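Local coordinates for lipoxygenase (Cyanothece sp., PDB 5EK8), which acts as a 9R-lipoxygenase, a non-heme iron enzyme that probably adds both atoms of molecular oxygen to polyunsaturated fatty acids, at residues Y282-H288 with G417-G423; E287-H291 with A590-S595; M308-R314 with L325-Y331; T429-T434 with M497-E503. One frame throughout, in Å; residues are numbered along the deposited sequence.

Contact 1 (Y282-H288 with G417-G423); sequences YEKDTEH and GPLTYPG. With NA (sodium ion), chain C.
Asp285 and the carbonyl oxygens of Gly417 and Leu419 converge on a sodium ion, and this metal site joins the loop 282-288 to the turn leading into helix 421-432. The sodium lies 2.5 Å from Asp285 OD1, 2.6 Å from Gly417 O and 2.7 Å from Leu419 O; Val414 O supplies a further ligand. The carboxylate is positioned from within its own loop. With CG between the backbone N and the carbonyl carbon (chi1 66°), Asp285 OD2 accepts from His288 N, three residues on, which is an Asx motif. OD1 meanwhile takes the ND1 proton of His288 on its syn side and in the imidazole plane. That bond makes His288 a second-shell residue of the ion, and a hydrogen bond between its NE2 and Glu610 OE1 holds the far end of the ring.

Two backbone hydrogen bonds flank the single bridge between Lys284 and Leu419. Asp285 N donates to Pro418 O over 2.9 Å, nearly straight at 170°, and Thr420 N donates to Glu283 O over 3.0 Å.

Between side chains, the extended Glu283 chain crosses Thr420 at about a right angle. Thr420 OG1 donates to Glu283 OE1 over 2.8 Å, arriving from above the carboxylate plane, and the same OG1 accepts from Gly423 N as the helix N-cap. With an alanine in place of Glu283, the Thr420 hydroxyl would probably lose its acceptor and become freer to turn out of its capping position.

Apolar contact closes the far end, where Tyr282, its OH bonded to Ile505 N, sets CB 3.7 Å from Leu419 CD1.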
# COMPACT_ATOMS: atom_id res chain seq x y z
N TYR A 282 11.02 -1.49 -21.61
CA TYR A 282 11.79 -1.22 -20.39
C TYR A 282 13.29 -1.49 -20.51
O TYR A 282 13.74 -2.32 -21.30
CB TYR A 282 11.21 -2.04 -19.24
CG TYR A 282 9.71 -1.92 -19.19
CD1 TYR A 282 9.10 -0.73 -18.80
CD2 TYR A 282 8.89 -2.98 -19.55
CE1 TYR A 282 7.73 -0.60 -18.77
CE2 TYR A 282 7.51 -2.86 -19.52
CZ TYR A 282 6.93 -1.66 -19.13
OH TYR A 282 5.56 -1.53 -19.09
N GLU A 283 14.06 -0.76 -19.70
CA GLU A 283 15.50 -0.88 -19.69
C GLU A 283 15.97 -2.06 -18.84
O GLU A 283 15.71 -2.12 -17.64
CB GLU A 283 16.13 0.41 -19.18
CG GLU A 283 17.63 0.49 -19.39
CD GLU A 283 18.25 1.70 -18.70
OE1 GLU A 283 17.54 2.37 -17.92
OE2 GLU A 283 19.44 1.97 -18.95
N LYS A 284 16.65 -3.01 -19.48
CA LYS A 284 17.22 -4.16 -18.79
C LYS A 284 18.49 -3.73 -18.06
O LYS A 284 19.24 -2.90 -18.58
CB LYS A 284 17.53 -5.29 -19.77
CG LYS A 284 17.90 -6.60 -19.11
CD LYS A 284 18.05 -7.73 -20.12
CE LYS A 284 19.31 -7.58 -20.94
NZ LYS A 284 20.53 -7.59 -20.11
N ASP A 285 18.73 -4.29 -16.88
CA ASP A 285 20.01 -4.06 -16.20
C ASP A 285 21.06 -4.95 -16.84
O ASP A 285 20.75 -5.75 -17.72
CB ASP A 285 19.91 -4.30 -14.68
CG ASP A 285 19.62 -5.76 -14.30
OD1 ASP A 285 18.62 -5.99 -13.59
OD2 ASP A 285 20.40 -6.67 -14.66
N THR A 286 22.31 -4.82 -16.41
CA THR A 286 23.40 -5.55 -17.05
C THR A 286 23.54 -6.99 -16.55
O THR A 286 24.13 -7.83 -17.24
CB THR A 286 24.74 -4.83 -16.84
OG1 THR A 286 25.00 -4.71 -15.44
CG2 THR A 286 24.70 -3.45 -17.47
N GLU A 287 23.01 -7.29 -15.37
CA GLU A 287 23.22 -8.60 -14.76
C GLU A 287 22.23 -9.66 -15.24
O GLU A 287 22.62 -10.75 -15.67
CB GLU A 287 23.15 -8.50 -13.23
CG GLU A 287 24.13 -7.52 -12.60
CD GLU A 287 23.53 -6.13 -12.40
OE1 GLU A 287 22.39 -6.03 -11.88
OE2 GLU A 287 24.19 -5.14 -12.78
N HIS A 288 20.94 -9.35 -15.18
CA HIS A 288 19.90 -10.35 -15.40
C HIS A 288 19.43 -10.43 -16.85
O HIS A 288 19.66 -9.53 -17.65
CB HIS A 288 18.70 -10.07 -14.50
CG HIS A 288 19.06 -9.78 -13.08
ND1 HIS A 288 19.07 -8.51 -12.56
CD2 HIS A 288 19.43 -10.61 -12.07
CE1 HIS A 288 19.43 -8.56 -11.28
NE2 HIS A 288 19.65 -9.82 -10.96
N GLY A 417 15.24 -7.41 -9.47
CA GLY A 417 14.49 -7.35 -10.71
C GLY A 417 15.41 -7.16 -11.90
O GLY A 417 16.50 -6.60 -11.78
N PRO A 418 14.96 -7.63 -13.09
CA PRO A 418 15.74 -7.60 -14.33
C PRO A 418 15.86 -6.21 -14.95
O PRO A 418 16.57 -6.02 -15.94
CB PRO A 418 14.94 -8.52 -15.25
CG PRO A 418 13.53 -8.33 -14.79
CD PRO A 418 13.60 -8.16 -13.30
N LEU A 419 15.18 -5.24 -14.36
CA LEU A 419 15.17 -3.89 -14.90
C LEU A 419 16.05 -2.95 -14.10
O LEU A 419 16.42 -3.24 -12.96
CB LEU A 419 13.75 -3.35 -14.96
CG LEU A 419 12.79 -4.17 -15.81
CD1 LEU A 419 11.42 -3.50 -15.89
CD2 LEU A 419 13.38 -4.41 -17.20
N THR A 420 16.38 -1.82 -14.71
CA THR A 420 17.00 -0.71 -13.99
C THR A 420 15.93 -0.04 -13.14
O THR A 420 14.75 -0.39 -13.22
CB THR A 420 17.63 0.31 -14.96
OG1 THR A 420 16.59 0.99 -15.67
CG2 THR A 420 18.55 -0.38 -15.94
N TYR A 421 16.33 0.90 -12.30
CA TYR A 421 15.34 1.66 -11.55
C TYR A 421 14.40 2.44 -12.48
O TYR A 421 13.18 2.43 -12.27
CB TYR A 421 16.00 2.61 -10.55
CG TYR A 421 15.02 3.58 -9.92
CD1 TYR A 421 14.11 3.14 -8.96
CD2 TYR A 421 14.99 4.92 -10.31
CE1 TYR A 421 13.20 4.02 -8.39
CE2 TYR A 421 14.08 5.80 -9.75
CZ TYR A 421 13.19 5.35 -8.79
OH TYR A 421 12.28 6.22 -8.23
N PRO A 422 14.94 3.12 -13.52
CA PRO A 422 14.01 3.75 -14.47
C PRO A 422 12.99 2.80 -15.09
O PRO A 422 11.85 3.21 -15.31
CB PRO A 422 14.95 4.31 -15.54
CG PRO A 422 16.19 4.63 -14.81
CD PRO A 422 16.34 3.54 -13.77
N GLY A 423 13.38 1.55 -15.34
CA GLY A 423 12.46 0.57 -15.91
C GLY A 423 11.32 0.23 -14.97
O GLY A 423 10.14 0.32 -15.33
NA NA C . 18.21 -4.62 -11.49

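Contact 2 (E287-H291 with A590-S595); sequences EHDLH and ALRNGS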
# COMPACT_ATOMS: atom_id res chain seq x y z
N GLU A 287 23.01 -7.29 -15.37
CA GLU A 287 23.22 -8.60 -14.76
C GLU A 287 22.23 -9.66 -15.24
O GLU A 287 22.62 -10.75 -15.67
CB GLU A 287 23.15 -8.50 -13.23
CG GLU A 287 24.13 -7.52 -12.60
CD GLU A 287 23.53 -6.13 -12.40
OE1 GLU A 287 22.39 -6.03 -11.88
OE2 GLU A 287 24.19 -5.14 -12.78
N HIS A 288 20.94 -9.35 -15.18
CA HIS A 288 19.90 -10.35 -15.40
C HIS A 288 19.43 -10.43 -16.85
O HIS A 288 19.66 -9.53 -17.65
CB HIS A 288 18.70 -10.07 -14.50
CG HIS A 288 19.06 -9.78 -13.08
ND1 HIS A 288 19.07 -8.51 -12.56
CD2 HIS A 288 19.43 -10.61 -12.07
CE1 HIS A 288 19.43 -8.56 -11.28
NE2 HIS A 288 19.65 -9.82 -10.96
N ASP A 289 18.77 -11.54 -17.17
CA ASP A 289 18.15 -11.72 -18.47
C ASP A 289 16.74 -11.15 -18.46
O ASP A 289 16.16 -10.91 -17.40
CB ASP A 289 18.11 -13.21 -18.84
CG ASP A 289 19.49 -13.80 -19.03
OD1 ASP A 289 20.46 -13.03 -19.23
OD2 ASP A 289 19.61 -15.04 -18.98
N LEU A 290 16.19 -10.92 -19.66
CA LEU A 290 14.81 -10.46 -19.81
C LEU A 290 14.08 -11.35 -20.80
O LEU A 290 14.58 -11.63 -21.89
CB LEU A 290 14.77 -9.01 -20.29
CG LEU A 290 14.17 -7.95 -19.37
CD1 LEU A 290 13.94 -6.67 -20.15
CD2 LEU A 290 12.89 -8.45 -18.73
N HIS A 291 12.88 -11.79 -20.44
CA HIS A 291 12.12 -12.69 -21.30
C HIS A 291 10.70 -12.22 -21.59
O HIS A 291 9.88 -12.08 -20.69
CB HIS A 291 12.08 -14.09 -20.69
CG HIS A 291 13.42 -14.64 -20.33
ND1 HIS A 291 14.29 -15.16 -21.27
CD2 HIS A 291 14.05 -14.75 -19.14
CE1 HIS A 291 15.40 -15.56 -20.66
NE2 HIS A 291 15.28 -15.31 -19.37
N ALA A 590 14.25 -12.68 -10.96
CA ALA A 590 15.00 -12.70 -12.21
C ALA A 590 15.87 -13.95 -12.33
O ALA A 590 16.06 -14.68 -11.36
CB ALA A 590 15.86 -11.45 -12.34
N LEU A 591 16.39 -14.18 -13.54
CA LEU A 591 17.34 -15.26 -13.78
C LEU A 591 18.57 -14.72 -14.51
O LEU A 591 18.57 -13.57 -14.96
CB LEU A 591 16.69 -16.38 -14.59
CG LEU A 591 15.49 -17.10 -13.96
CD1 LEU A 591 14.97 -18.20 -14.87
CD2 LEU A 591 15.83 -17.66 -12.59
N ARG A 592 19.61 -15.53 -14.61
CA ARG A 592 20.88 -15.07 -15.18
C ARG A 592 21.48 -16.04 -16.19
O ARG A 592 21.06 -17.19 -16.29
CB ARG A 592 21.89 -14.81 -14.05
CG ARG A 592 21.42 -13.83 -12.99
CD ARG A 592 22.51 -13.46 -11.99
NE ARG A 592 22.91 -14.57 -11.13
CZ ARG A 592 24.11 -15.15 -11.18
NH1 ARG A 592 25.01 -14.72 -12.05
NH2 ARG A 592 24.40 -16.15 -10.36
N ASN A 593 22.46 -15.54 -16.94
CA ASN A 593 23.32 -16.34 -17.81
C ASN A 593 22.61 -17.30 -18.77
O ASN A 593 23.10 -18.39 -19.04
CB ASN A 593 24.31 -17.13 -16.96
CG ASN A 593 25.23 -16.23 -16.16
OD1 ASN A 593 25.38 -16.39 -14.95
ND2 ASN A 593 25.86 -15.28 -16.84
N GLY A 594 21.46 -16.87 -19.29
CA GLY A 594 20.73 -17.67 -20.26
C GLY A 594 19.42 -18.17 -19.72
O GLY A 594 18.52 -18.53 -20.49
N SER A 595 19.32 -18.22 -18.40
CA SER A 595 18.10 -18.63 -17.69
C SER A 595 17.69 -20.07 -17.96
O SER A 595 16.68 -20.54 -17.43
CB SER A 595 16.94 -17.70 -18.04
OG SER A 595 17.25 -16.35 -17.76
O HOH W 1 14.72 -12.74 -15.50
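Asp289 and Leu591 join the two irregular segments through their backbones: Asp289 N donates to Leu591 O over 3.0 Å in an almost linear bond (173°). A water bridges the same pair, donating to Asp289 O and accepting from Leu591 N. Further on, segment 590-595 folds back in a type I' beta turn from Arg592 to Ser595, closed by Ser595 N bonding to Arg592 O.

The Asp289 side chain grips this turn with one oxygen. Gly594 N meets the syn lone pair of Asp289 OD2 at 2.6 Å, while Ser595 OG donates to its anti lone pair at 3.0 Å, so two donors on different sides of OD2 limit rotation of the carboxylate. Ser595 OG in turn accepts from His291 NE2 over 2.7 Å, lying in the plane of that imidazole. The other ring nitrogen, His291 ND1, bonds to Ser313 OG, fixing the ring at both ends. Beside this polar group, His288 CD2 packs 3.7 Å from Ala590 CB and 3.9 Å from Arg592 CG, while Arg592 NE is directed to Ala605 O.

The central Asn593-Gly594 pair, with positive phi at both residues, is the classic sequence of a type I' turn, here held to a neighbouring loop by an aspartate.

Contact 3 (M308-R314 with L325-Y331); sequences MITIQSR and LKDREVY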
# COMPACT_ATOMS: atom_id res chain seq x y z
N MET A 308 1.07 -24.30 -24.42
CA MET A 308 2.46 -23.97 -24.72
C MET A 308 2.93 -22.73 -23.98
O MET A 308 2.14 -22.03 -23.36
CB MET A 308 2.67 -23.78 -26.23
CG MET A 308 1.99 -22.55 -26.82
SD MET A 308 2.45 -22.30 -28.55
CE MET A 308 1.87 -23.83 -29.30
N ILE A 309 4.23 -22.48 -24.04
CA ILE A 309 4.84 -21.28 -23.49
C ILE A 309 5.87 -20.85 -24.51
O ILE A 309 6.74 -21.63 -24.89
CB ILE A 309 5.51 -21.51 -22.11
CG1 ILE A 309 4.50 -21.94 -21.05
CG2 ILE A 309 6.25 -20.25 -21.65
CD1 ILE A 309 5.12 -22.23 -19.72
N THR A 310 5.75 -19.61 -24.96
CA THR A 310 6.72 -19.06 -25.88
C THR A 310 7.64 -18.11 -25.13
O THR A 310 7.19 -17.37 -24.23
CB THR A 310 6.06 -18.34 -27.06
OG1 THR A 310 5.55 -17.07 -26.62
CG2 THR A 310 4.93 -19.18 -27.61
N ILE A 311 8.91 -18.15 -25.48
CA ILE A 311 9.90 -17.30 -24.83
C ILE A 311 10.76 -16.58 -25.86
O ILE A 311 11.40 -17.19 -26.71
CB ILE A 311 10.82 -18.12 -23.89
CG1 ILE A 311 10.01 -18.80 -22.79
CG2 ILE A 311 11.89 -17.23 -23.29
CD1 ILE A 311 10.85 -19.68 -21.87
N GLN A 312 10.77 -15.25 -25.78
CA GLN A 312 11.61 -14.46 -26.66
C GLN A 312 12.50 -13.55 -25.83
O GLN A 312 12.02 -12.63 -25.17
CB GLN A 312 10.76 -13.66 -27.64
CG GLN A 312 11.56 -13.02 -28.74
CD GLN A 312 10.70 -12.35 -29.77
OE1 GLN A 312 11.04 -12.34 -30.95
NE2 GLN A 312 9.57 -11.78 -29.34
N SER A 313 13.80 -13.80 -25.86
CA SER A 313 14.71 -13.16 -24.90
C SER A 313 15.55 -12.04 -25.50
O SER A 313 15.92 -12.07 -26.67
CB SER A 313 15.62 -14.22 -24.28
OG SER A 313 14.86 -15.26 -23.68
N ARG A 314 15.85 -11.05 -24.66
CA ARG A 314 16.83 -10.03 -24.98
C ARG A 314 18.21 -10.66 -25.05
O ARG A 314 18.52 -11.58 -24.30
CB ARG A 314 16.82 -8.94 -23.91
CG ARG A 314 15.46 -8.30 -23.71
CD ARG A 314 15.29 -7.08 -24.60
NE ARG A 314 15.77 -5.87 -23.95
CZ ARG A 314 14.98 -4.98 -23.37
NH1 ARG A 314 13.66 -5.14 -23.38
NH2 ARG A 314 15.51 -3.91 -22.80
N LEU A 325 15.92 -8.60 -30.08
CA LEU A 325 15.53 -9.83 -29.39
C LEU A 325 16.06 -11.06 -30.12
O LEU A 325 16.18 -11.06 -31.35
CB LEU A 325 14.01 -9.94 -29.26
CG LEU A 325 13.22 -8.89 -28.47
CD1 LEU A 325 11.74 -9.15 -28.61
CD2 LEU A 325 13.61 -8.92 -27.02
N LYS A 326 16.36 -12.12 -29.37
CA LYS A 326 16.67 -13.42 -29.95
C LYS A 326 15.40 -14.01 -30.56
O LYS A 326 14.30 -13.61 -30.19
CB LYS A 326 17.26 -14.37 -28.91
CG LYS A 326 18.59 -13.93 -28.34
CD LYS A 326 19.00 -14.78 -27.15
CE LYS A 326 19.14 -16.24 -27.55
NZ LYS A 326 19.65 -17.07 -26.42
N ASP A 327 15.54 -14.95 -31.48
CA ASP A 327 14.37 -15.59 -32.09
C ASP A 327 13.48 -16.24 -31.03
O ASP A 327 13.98 -16.94 -30.15
CB ASP A 327 14.80 -16.63 -33.13
CG ASP A 327 15.66 -16.04 -34.23
OD1 ASP A 327 15.17 -15.15 -34.96
OD2 ASP A 327 16.82 -16.48 -34.37
N ARG A 328 12.18 -16.00 -31.12
CA ARG A 328 11.24 -16.56 -30.16
C ARG A 328 11.27 -18.08 -30.26
O ARG A 328 11.39 -18.64 -31.35
CB ARG A 328 9.82 -16.03 -30.37
CG ARG A 328 8.95 -16.84 -31.32
CD ARG A 328 7.70 -16.07 -31.71
NE ARG A 328 7.08 -15.43 -30.56
CZ ARG A 328 6.33 -14.33 -30.63
NH1 ARG A 328 5.82 -13.81 -29.52
NH2 ARG A 328 6.10 -13.76 -31.80
N GLU A 329 11.19 -18.73 -29.11
CA GLU A 329 11.20 -20.18 -29.02
C GLU A 329 9.85 -20.65 -28.51
O GLU A 329 9.13 -19.88 -27.86
CB GLU A 329 12.32 -20.67 -28.10
CG GLU A 329 13.64 -19.94 -28.27
CD GLU A 329 14.43 -19.86 -26.97
OE1 GLU A 329 13.83 -20.10 -25.89
OE2 GLU A 329 15.65 -19.57 -27.02
N VAL A 330 9.51 -21.90 -28.80
CA VAL A 330 8.21 -22.47 -28.43
C VAL A 330 8.38 -23.75 -27.62
O VAL A 330 9.19 -24.62 -27.97
CB VAL A 330 7.36 -22.77 -29.68
CG1 VAL A 330 6.00 -23.30 -29.29
CG2 VAL A 330 7.21 -21.52 -30.52
N TYR A 331 7.62 -23.88 -26.53
CA TYR A 331 7.74 -25.05 -25.67
C TYR A 331 6.38 -25.63 -25.30
O TYR A 331 5.50 -24.93 -24.82
CB TYR A 331 8.54 -24.70 -24.41
CG TYR A 331 9.93 -24.21 -24.72
CD1 TYR A 331 10.92 -25.10 -25.11
CD2 TYR A 331 10.26 -22.86 -24.65
CE1 TYR A 331 12.20 -24.67 -25.41
CE2 TYR A 331 11.53 -22.41 -24.95
CZ TYR A 331 12.50 -23.32 -25.33
OH TYR A 331 13.77 -22.89 -25.63
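Ile309 pairs with Tyr331, and Ile311 with Glu329, in an antiparallel arrangement that adds the short strand 329-331 to the outside of a sheet, next to strand 303-313. The strand axes are 4.8 Å apart and their directions differ by 158°. Both pairs are of the hydrogen-bonded kind: Ile309 N to Tyr331 O measures 2.9 Å, Ile311 N to Glu329 O 3.0 Å, and each has its reciprocal bond. Beyond Ile311 the register shifts by one residue, and pairing resumes where Lys326 N donates to Ser313 O over 2.7 Å.

Van der Waals packing lies on both faces. Ile309 and Ile311 share a face with Tyr331 and pack on helix 337-377. On the face of Thr310, Met308 SD meets Val330 CG1 at 3.8 Å. Leu325 divides its branches, CD1 against the polar Gln312 amide and CD2 at 3.5 Å from Arg314 CD.

Polar side chains meet at two places. Gln312, its chain extended, carries NE2 over the centre of one face of the Arg328 guanidinium, the two planes 26° apart; Arg328 NH1 forms a salt bridge with Glu294 of strand 291-300, beyond strand 303-313. Finally, Tyr331 OH donates to Glu329 OE1 over 2.8 Å, approaching from well above the carboxylate plane.

Contact 4 (T429-T434 with M497-E503); sequences TEVVAT and MPYQPIE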
# COMPACT_ATOMS: atom_id res chain seq x y z
N THR A 429 4.61 4.01 -12.99
CA THR A 429 3.96 5.21 -13.52
C THR A 429 2.98 4.86 -14.63
O THR A 429 1.86 5.39 -14.67
CB THR A 429 4.99 6.24 -14.06
OG1 THR A 429 5.82 5.64 -15.06
CG2 THR A 429 5.87 6.77 -12.93
N GLU A 430 3.40 3.96 -15.52
CA GLU A 430 2.52 3.47 -16.58
C GLU A 430 1.18 2.99 -16.03
O GLU A 430 0.13 3.51 -16.43
CB GLU A 430 3.18 2.33 -17.36
CG GLU A 430 4.01 2.78 -18.55
CD GLU A 430 4.80 1.65 -19.19
OE1 GLU A 430 4.54 0.48 -18.84
OE2 GLU A 430 5.68 1.93 -20.03
N VAL A 431 1.19 2.02 -15.12
CA VAL A 431 -0.10 1.48 -14.69
C VAL A 431 -0.88 2.42 -13.75
O VAL A 431 -2.11 2.45 -13.80
CB VAL A 431 0.04 0.10 -14.03
CG1 VAL A 431 0.42 -0.93 -15.07
CG2 VAL A 431 1.06 0.15 -12.89
N VAL A 432 -0.18 3.19 -12.92
CA VAL A 432 -0.88 4.05 -11.96
C VAL A 432 -1.54 5.21 -12.70
O VAL A 432 -2.55 5.76 -12.26
CB VAL A 432 0.07 4.57 -10.84
CG1 VAL A 432 -0.62 5.60 -9.96
CG2 VAL A 432 0.56 3.41 -9.98
N ALA A 433 -1.00 5.56 -13.87
CA ALA A 433 -1.61 6.61 -14.68
C ALA A 433 -2.97 6.19 -15.27
O ALA A 433 -3.61 6.98 -15.95
CB ALA A 433 -0.67 7.02 -15.80
N THR A 434 -3.40 4.96 -14.99
CA THR A 434 -4.67 4.45 -15.53
C THR A 434 -5.65 3.97 -14.46
O THR A 434 -6.78 3.61 -14.78
CB THR A 434 -4.43 3.28 -16.51
OG1 THR A 434 -4.15 2.09 -15.76
CG2 THR A 434 -3.28 3.58 -17.44
N MET A 497 -2.22 11.43 -10.96
CA MET A 497 -1.37 11.52 -12.14
C MET A 497 -2.17 12.06 -13.31
O MET A 497 -3.40 11.95 -13.34
CB MET A 497 -0.79 10.16 -12.51
CG MET A 497 0.10 9.54 -11.44
SD MET A 497 0.93 8.05 -12.04
CE MET A 497 2.25 8.75 -13.03
N PRO A 498 -1.48 12.65 -14.29
CA PRO A 498 -2.16 12.90 -15.55
C PRO A 498 -2.49 11.58 -16.23
O PRO A 498 -1.61 10.73 -16.34
CB PRO A 498 -1.14 13.72 -16.36
CG PRO A 498 0.17 13.49 -15.67
CD PRO A 498 -0.15 13.29 -14.23
N TYR A 499 -3.74 11.41 -16.66
CA TYR A 499 -4.16 10.19 -17.34
C TYR A 499 -3.38 9.92 -18.62
O TYR A 499 -3.11 10.83 -19.41
CB TYR A 499 -5.66 10.25 -17.65
CG TYR A 499 -6.16 9.07 -18.46
CD1 TYR A 499 -6.16 7.78 -17.93
CD2 TYR A 499 -6.66 9.24 -19.74
CE1 TYR A 499 -6.63 6.69 -18.68
CE2 TYR A 499 -7.13 8.17 -20.49
CZ TYR A 499 -7.12 6.91 -19.95
OH TYR A 499 -7.59 5.86 -20.72
N GLN A 500 -3.03 8.66 -18.80
CA GLN A 500 -2.31 8.19 -19.97
C GLN A 500 -2.78 6.78 -20.29
O GLN A 500 -2.53 5.87 -19.52
CB GLN A 500 -0.80 8.20 -19.73
CG GLN A 500 0.04 7.62 -20.85
CD GLN A 500 1.49 7.40 -20.44
OE1 GLN A 500 1.79 6.58 -19.57
NE2 GLN A 500 2.40 8.14 -21.07
N PRO A 501 -3.48 6.61 -21.42
CA PRO A 501 -4.01 5.31 -21.82
C PRO A 501 -2.94 4.24 -21.76
O PRO A 501 -1.79 4.53 -22.11
CB PRO A 501 -4.48 5.55 -23.26
CG PRO A 501 -4.89 6.98 -23.25
CD PRO A 501 -3.89 7.67 -22.36
N ILE A 502 -3.31 3.05 -21.30
CA ILE A 502 -2.35 2.02 -20.95
C ILE A 502 -1.35 1.73 -22.06
O ILE A 502 -1.68 1.75 -23.25
CB ILE A 502 -3.06 0.70 -20.53
CG1 ILE A 502 -2.11 -0.19 -19.73
CG2 ILE A 502 -3.63 -0.04 -21.74
CD1 ILE A 502 -1.48 0.51 -18.54
N GLU A 503 -0.10 1.50 -21.65
CA GLU A 503 0.96 1.10 -22.56
C GLU A 503 1.96 0.26 -21.78
O GLU A 503 1.96 0.25 -20.55
CB GLU A 503 1.64 2.32 -23.18
CG GLU A 503 2.18 3.34 -22.18
CD GLU A 503 2.82 4.54 -22.86
OE1 GLU A 503 4.07 4.63 -22.87
OE2 GLU A 503 2.07 5.40 -23.39
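Met497 packs its thioether against Val432 and Ala433, where helix 421-432 ends and the loop 497-503 wraps around its C-terminal turn. Met497 SD lies 3.6 Å from Val432 CG1, the two side chains crossing at about a right angle. The bend at the sulfur (chi3 78°) carries Met497 CE on to Thr429, 3.9 Å from its CB. On the other flank, Ile502 CD1 touches Thr434 CG2 at 3.7 Å and, less closely, Val431 CG1. Val431 and Val432 also pack on helix 337-377, which carries the iron ligands His359 and His364; the side chain of Val432 is about 9 Å from that of His364.

Moving outward, backbone polar groups take over. Ala433 O accepts a weak, long bond of 3.4 Å from Gln500 N and a CA-H...O contact from Tyr499. Within the turn itself, Val431 O receives both Thr434 N and Thr434 OG1, tying the hydroxyl to the helix end.

At the polar edge, Glu430 crosses Glu503 with the carboxylates 50° apart. Glu430 OE2, which accepts from Gln426 NE2, is 4.2 Å from Glu503 OE1, a like-charge proximity that may raise the pKa of one of them. Exchanging Glu430 for an alanine would probably leave Gln426 NE2 without this acceptor and open a gap beside Glu503. There the aliphatic parts touch, Glu430 CG lying 4.1 Å from Glu503 CG.

Overall arrangement
From the N terminus, the loop after strand 272-277 starts two of the contacts: contact 1 reaches forward to the start of helix 421-432, and contact 2, sharing Glu287 and His288, reaches much further, to 590-595. Contact 3 closes a short excursion of ten residues at the sheet edge and lies within both longer spans. Contact 4 follows contact 1 in series, pinning the other end of helix 421-432 to the loop 497-503, and falls inside the span of contact 2. The first three form one cluster: Arg314 NH2 bonds Tyr282 O between contacts 1 and 3, and a backbone bond joins Arg314 N to Leu290 O between contacts 2 and 3. Sheet, loops and helix 421-432 are thereby tied together.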